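PDB 3UTN: thiosulfate sulfurtransferase TUM1 from Saccharomyces cerevisiae, which accepts persulfide sulfur from NFS1 and passes it to UBA4 in the pathway that 2-thiolates the wobble uridine of tRNAs. Local coordinates for residues A[50-59]-A[125-134]. Residues are numbered along the deposited sequence; the frame is centred on the assembly and turned at random.
Sequences VDATWYLPSW and FSSPRCAWTL
Phe-125 reaches into an aromatic cluster with Trp-54 and Trp-59, its CG anti to the backbone N (chi1 -175°), which carries the phenyl ring out toward the two indoles. CH2 of Trp-59 sits over one face of the phenyl ring, displaced toward the rim, 3.5 Å from CZ of Phe-125, with the two planes inclined at 42°. Trp-54 meets the same ring rim to rim: its CE3 lies 3.4 Å from CE1 of Phe-125 and the planes are only 18° apart, while the carbonyl O of Trp-54 lies by the phenyl edge. At the far end of the ring, CG of Leu-56 approaches CZ of Phe-125 to 3.8 Å. With an alanine in place of Phe-125, both indoles and Leu-56 would probably lose their shared neighbour, opening a gap among them.

These contacts tie the loop following strand 47-51 to the loop leading into helix 127-136, at the C-terminal ends of the parallel strands in the non-catalytic rhodanese domain; the side chain of Phe-125 is about 9 Å from that of the persulfide-forming Cys-282 of the other domain. Asp-120 accepts the backbone N-H groups of Phe-125, Ser-126 and Ser-127 there. The hydroxyl of Ser-126 is modelled donating to the Ala-52 carbonyl, at a doubtfully short 2.4 Å from OG to O, and also accepts from a water, 2.7 Å from OG of Ser-126, that takes the N-H of Trp-54. Farther along the helix, SG of Cys-130 packs 3.8 Å from CG1 of Val-50, and CD1 of Leu-134 lies 4.3 Å from CG2 of Val-50.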
loop_
_atom_site.group_PDB
_atom_site.type_symbol
_atom_site.label_atom_id
_atom_site.label_comp_id
_atom_site.label_asym_id
_atom_site.label_seq_id
_atom_site.Cartn_x
_atom_site.Cartn_y
_atom_site.Cartn_z
ATOM N N VAL A 50 -2.115 12.334 5.856
ATOM C CA VAL A 50 -1.008 11.545 6.290
ATOM C C VAL A 50 -0.150 11.404 5.070
ATOM O O VAL A 50 -0.512 10.733 4.121
ATOM C CB VAL A 50 -1.466 10.175 6.795
ATOM C CG1 VAL A 50 -0.268 9.347 7.222
ATOM C CG2 VAL A 50 -2.429 10.343 7.956
ATOM N N ASP A 51 0.980 12.082 5.100
ATOM C CA ASP A 51 1.963 11.927 4.073
ATOM C C ASP A 51 2.725 10.653 4.387
ATOM O O ASP A 51 3.459 10.570 5.370
ATOM C CB ASP A 51 2.882 13.136 4.046
ATOM C CG ASP A 51 3.906 13.057 2.949
ATOM O OD1 ASP A 51 3.890 12.074 2.183
ATOM O OD2 ASP A 51 4.729 13.981 2.859
ATOM N N ALA A 52 2.523 9.654 3.543
ATOM C CA ALA A 52 3.168 8.371 3.711
ATOM C C ALA A 52 4.257 8.237 2.679
ATOM O O ALA A 52 4.699 7.134 2.358
ATOM C CB ALA A 52 2.157 7.261 3.561
ATOM N N THR A 53 4.697 9.375 2.167
ATOM C CA THR A 53 5.682 9.381 1.119
ATOM C C THR A 53 6.847 8.536 1.539
ATOM O O THR A 53 7.376 8.648 2.642
ATOM C CB THR A 53 6.152 10.787 0.769
ATOM O OG1 THR A 53 5.053 11.505 0.219
ATOM C CG2 THR A 53 7.251 10.732 -0.259
ATOM N N TRP A 54 7.197 7.643 0.643
ATOM C CA TRP A 54 8.323 6.803 0.840
ATOM C C TRP A 54 8.869 6.630 -0.529
ATOM O O TRP A 54 8.123 6.458 -1.487
ATOM C CB TRP A 54 7.878 5.489 1.441
ATOM C CG TRP A 54 9.007 4.527 1.590
ATOM C CD1 TRP A 54 9.834 4.351 2.691
ATOM C CD2 TRP A 54 9.488 3.586 0.590
ATOM N NE1 TRP A 54 10.764 3.381 2.444
ATOM C CE2 TRP A 54 10.613 2.882 1.200
ATOM C CE3 TRP A 54 9.106 3.260 -0.708
ATOM C CZ2 TRP A 54 11.317 1.900 0.524
ATOM C CZ3 TRP A 54 9.823 2.267 -1.376
ATOM C CH2 TRP A 54 10.900 1.601 -0.772
ATOM N N TYR A 55 10.185 6.696 -0.628
ATOM C CA TYR A 55 10.837 6.661 -1.910
ATOM C C TYR A 55 11.700 5.439 -2.012
ATOM O O TYR A 55 12.211 4.959 -1.012
ATOM C CB TYR A 55 11.718 7.884 -2.057
ATOM C CG TYR A 55 10.958 9.174 -2.079
ATOM C CD1 TYR A 55 9.912 9.368 -2.975
ATOM C CD2 TYR A 55 11.308 10.213 -1.235
ATOM C CE1 TYR A 55 9.226 10.565 -3.018
ATOM C CE2 TYR A 55 10.631 11.414 -1.271
ATOM C CZ TYR A 55 9.595 11.582 -2.166
ATOM O OH TYR A 55 8.919 12.759 -2.201
ATOM N N LEU A 56 11.848 4.931 -3.227
ATOM C CA LEU A 56 12.886 3.961 -3.482
ATOM C C LEU A 56 14.186 4.684 -3.224
ATOM O O LEU A 56 14.383 5.782 -3.741
ATOM C CB LEU A 56 12.829 3.477 -4.924
ATOM C CG LEU A 56 11.622 2.628 -5.301
ATOM C CD1 LEU A 56 11.764 2.165 -6.742
ATOM C CD2 LEU A 56 11.485 1.439 -4.362
ATOM N N PRO A 57 15.057 4.102 -2.383
ATOM C CA PRO A 57 16.371 4.689 -2.142
ATOM C C PRO A 57 17.091 5.025 -3.439
ATOM O O PRO A 57 17.829 6.005 -3.487
ATOM C CB PRO A 57 17.101 3.587 -1.384
ATOM C CG PRO A 57 16.015 2.936 -0.599
ATOM C CD PRO A 57 14.808 2.947 -1.498
ATOM N N SER A 58 16.848 4.238 -4.487
ATOM C CA SER A 58 17.420 4.508 -5.806
ATOM C C SER A 58 17.095 5.918 -6.300
ATOM O O SER A 58 17.861 6.501 -7.060
ATOM C CB SER A 58 16.937 3.473 -6.827
ATOM O OG SER A 58 15.526 3.514 -6.964
ATOM N N TRP A 59 15.964 6.466 -5.865
ATOM C CA TRP A 59 15.553 7.798 -6.303
ATOM C C TRP A 59 16.328 8.913 -5.676
ATOM O O TRP A 59 16.242 10.054 -6.132
ATOM C CB TRP A 59 14.070 8.020 -6.057
ATOM C CG TRP A 59 13.184 7.049 -6.787
ATOM C CD1 TRP A 59 13.490 6.300 -7.922
ATOM C CD2 TRP A 59 11.797 6.710 -6.467
ATOM N NE1 TRP A 59 12.421 5.532 -8.300
ATOM C CE2 TRP A 59 11.371 5.732 -7.473
ATOM C CE3 TRP A 59 10.898 7.100 -5.485
ATOM C CZ2 TRP A 59 10.098 5.185 -7.472
ATOM C CZ3 TRP A 59 9.619 6.537 -5.492
ATOM C CH2 TRP A 59 9.229 5.606 -6.462
ATOM N N PHE A 125 1.919 5.146 -4.115
ATOM C CA PHE A 125 3.074 4.312 -4.100
ATOM C C PHE A 125 3.200 3.688 -2.727
ATOM O O PHE A 125 3.104 2.486 -2.589
ATOM C CB PHE A 125 4.292 5.141 -4.444
ATOM C CG PHE A 125 5.544 4.342 -4.566
ATOM C CD1 PHE A 125 6.567 4.503 -3.650
ATOM C CD2 PHE A 125 5.704 3.429 -5.602
ATOM C CE1 PHE A 125 7.734 3.767 -3.756
ATOM C CE2 PHE A 125 6.870 2.689 -5.716
ATOM C CZ PHE A 125 7.887 2.860 -4.790
ATOM N N SER A 126 3.391 4.519 -1.713
ATOM C CA SER A 126 3.492 4.039 -0.344
ATOM C C SER A 126 2.236 4.392 0.420
ATOM O O SER A 126 1.952 3.828 1.472
ATOM C CB SER A 126 4.686 4.692 0.329
ATOM O OG SER A 126 4.626 6.100 0.170
ATOM N N SER A 127 1.492 5.357 -0.099
ATOM C CA SER A 127 0.287 5.789 0.575
ATOM C C SER A 127 -0.724 4.656 0.704
ATOM O O SER A 127 -1.326 4.518 1.756
ATOM C CB SER A 127 -0.323 7.015 -0.094
ATOM O OG SER A 127 -0.608 6.761 -1.448
ATOM N N PRO A 128 -0.889 3.815 -0.341
ATOM C CA PRO A 128 -1.851 2.739 -0.154
ATOM C C PRO A 128 -1.413 1.840 0.983
ATOM O O PRO A 128 -2.223 1.496 1.832
ATOM C CB PRO A 128 -1.806 1.989 -1.486
ATOM C CG PRO A 128 -1.323 3.001 -2.464
ATOM C CD PRO A 128 -0.301 3.766 -1.691
ATOM N N ARG A 129 -0.132 1.484 0.996
ATOM C CA ARG A 129 0.436 0.702 2.075
ATOM C C ARG A 129 0.093 1.345 3.401
ATOM O O ARG A 129 -0.336 0.679 4.336
ATOM C CB ARG A 129 1.951 0.641 1.932
ATOM C CG ARG A 129 2.638 0.052 3.140
ATOM C CD ARG A 129 2.487 -1.450 3.109
ATOM N NE ARG A 129 2.937 -2.057 4.344
ATOM C CZ ARG A 129 3.183 -3.351 4.480
ATOM N NH1 ARG A 129 3.036 -4.160 3.445
ATOM N NH2 ARG A 129 3.585 -3.831 5.645
ATOM N N CYS A 130 0.296 2.653 3.467
ATOM C CA CYS A 130 0.034 3.394 4.671
ATOM C C CYS A 130 -1.449 3.433 5.015
ATOM O O CYS A 130 -1.829 3.134 6.142
ATOM C CB CYS A 130 0.556 4.805 4.534
ATOM S SG CYS A 130 -0.010 5.815 5.897
ATOM N N ALA A 131 -2.281 3.811 4.049
ATOM C CA ALA A 131 -3.724 3.857 4.268
ATOM C C ALA A 131 -4.173 2.491 4.744
ATOM O O ALA A 131 -4.928 2.352 5.703
ATOM C CB ALA A 131 -4.447 4.234 2.989
ATOM N N TRP A 132 -3.660 1.478 4.072
ATOM C CA TRP A 132 -3.989 0.122 4.391
ATOM C C TRP A 132 -3.521 -0.239 5.768
ATOM O O TRP A 132 -4.271 -0.821 6.526
ATOM C CB TRP A 132 -3.382 -0.758 3.344
ATOM C CG TRP A 132 -3.444 -2.205 3.642
ATOM C CD1 TRP A 132 -4.530 -3.058 3.510
ATOM C CD2 TRP A 132 -2.349 -3.035 4.094
ATOM N NE1 TRP A 132 -4.182 -4.331 3.853
ATOM C CE2 TRP A 132 -2.887 -4.386 4.213
ATOM C CE3 TRP A 132 -1.025 -2.801 4.416
ATOM C CZ2 TRP A 132 -2.113 -5.441 4.635
ATOM C CZ3 TRP A 132 -0.250 -3.879 4.834
ATOM C CH2 TRP A 132 -0.787 -5.163 4.947
ATOM N N THR A 133 -2.292 0.133 6.103
ATOM C CA THR A 133 -1.754 -0.102 7.442
ATOM C C THR A 133 -2.637 0.537 8.506
ATOM O O THR A 133 -3.004 -0.105 9.488
ATOM C CB THR A 133 -0.327 0.439 7.563
ATOM O OG1 THR A 133 0.490 -0.223 6.601
ATOM C CG2 THR A 133 0.234 0.195 8.966
ATOM N N LEU A 134 -2.971 1.803 8.299
ATOM C CA LEU A 134 -3.884 2.508 9.181
ATOM C C LEU A 134 -5.191 1.757 9.301
ATOM O O LEU A 134 -5.664 1.501 10.401
ATOM C CB LEU A 134 -4.141 3.914 8.656
ATOM C CG LEU A 134 -2.900 4.797 8.652
ATOM C CD1 LEU A 134 -3.207 6.068 7.893
ATOM C CD2 LEU A 134 -2.452 5.097 10.074
HETATM O O HOH W 1 5.587 7.604 -1.802
#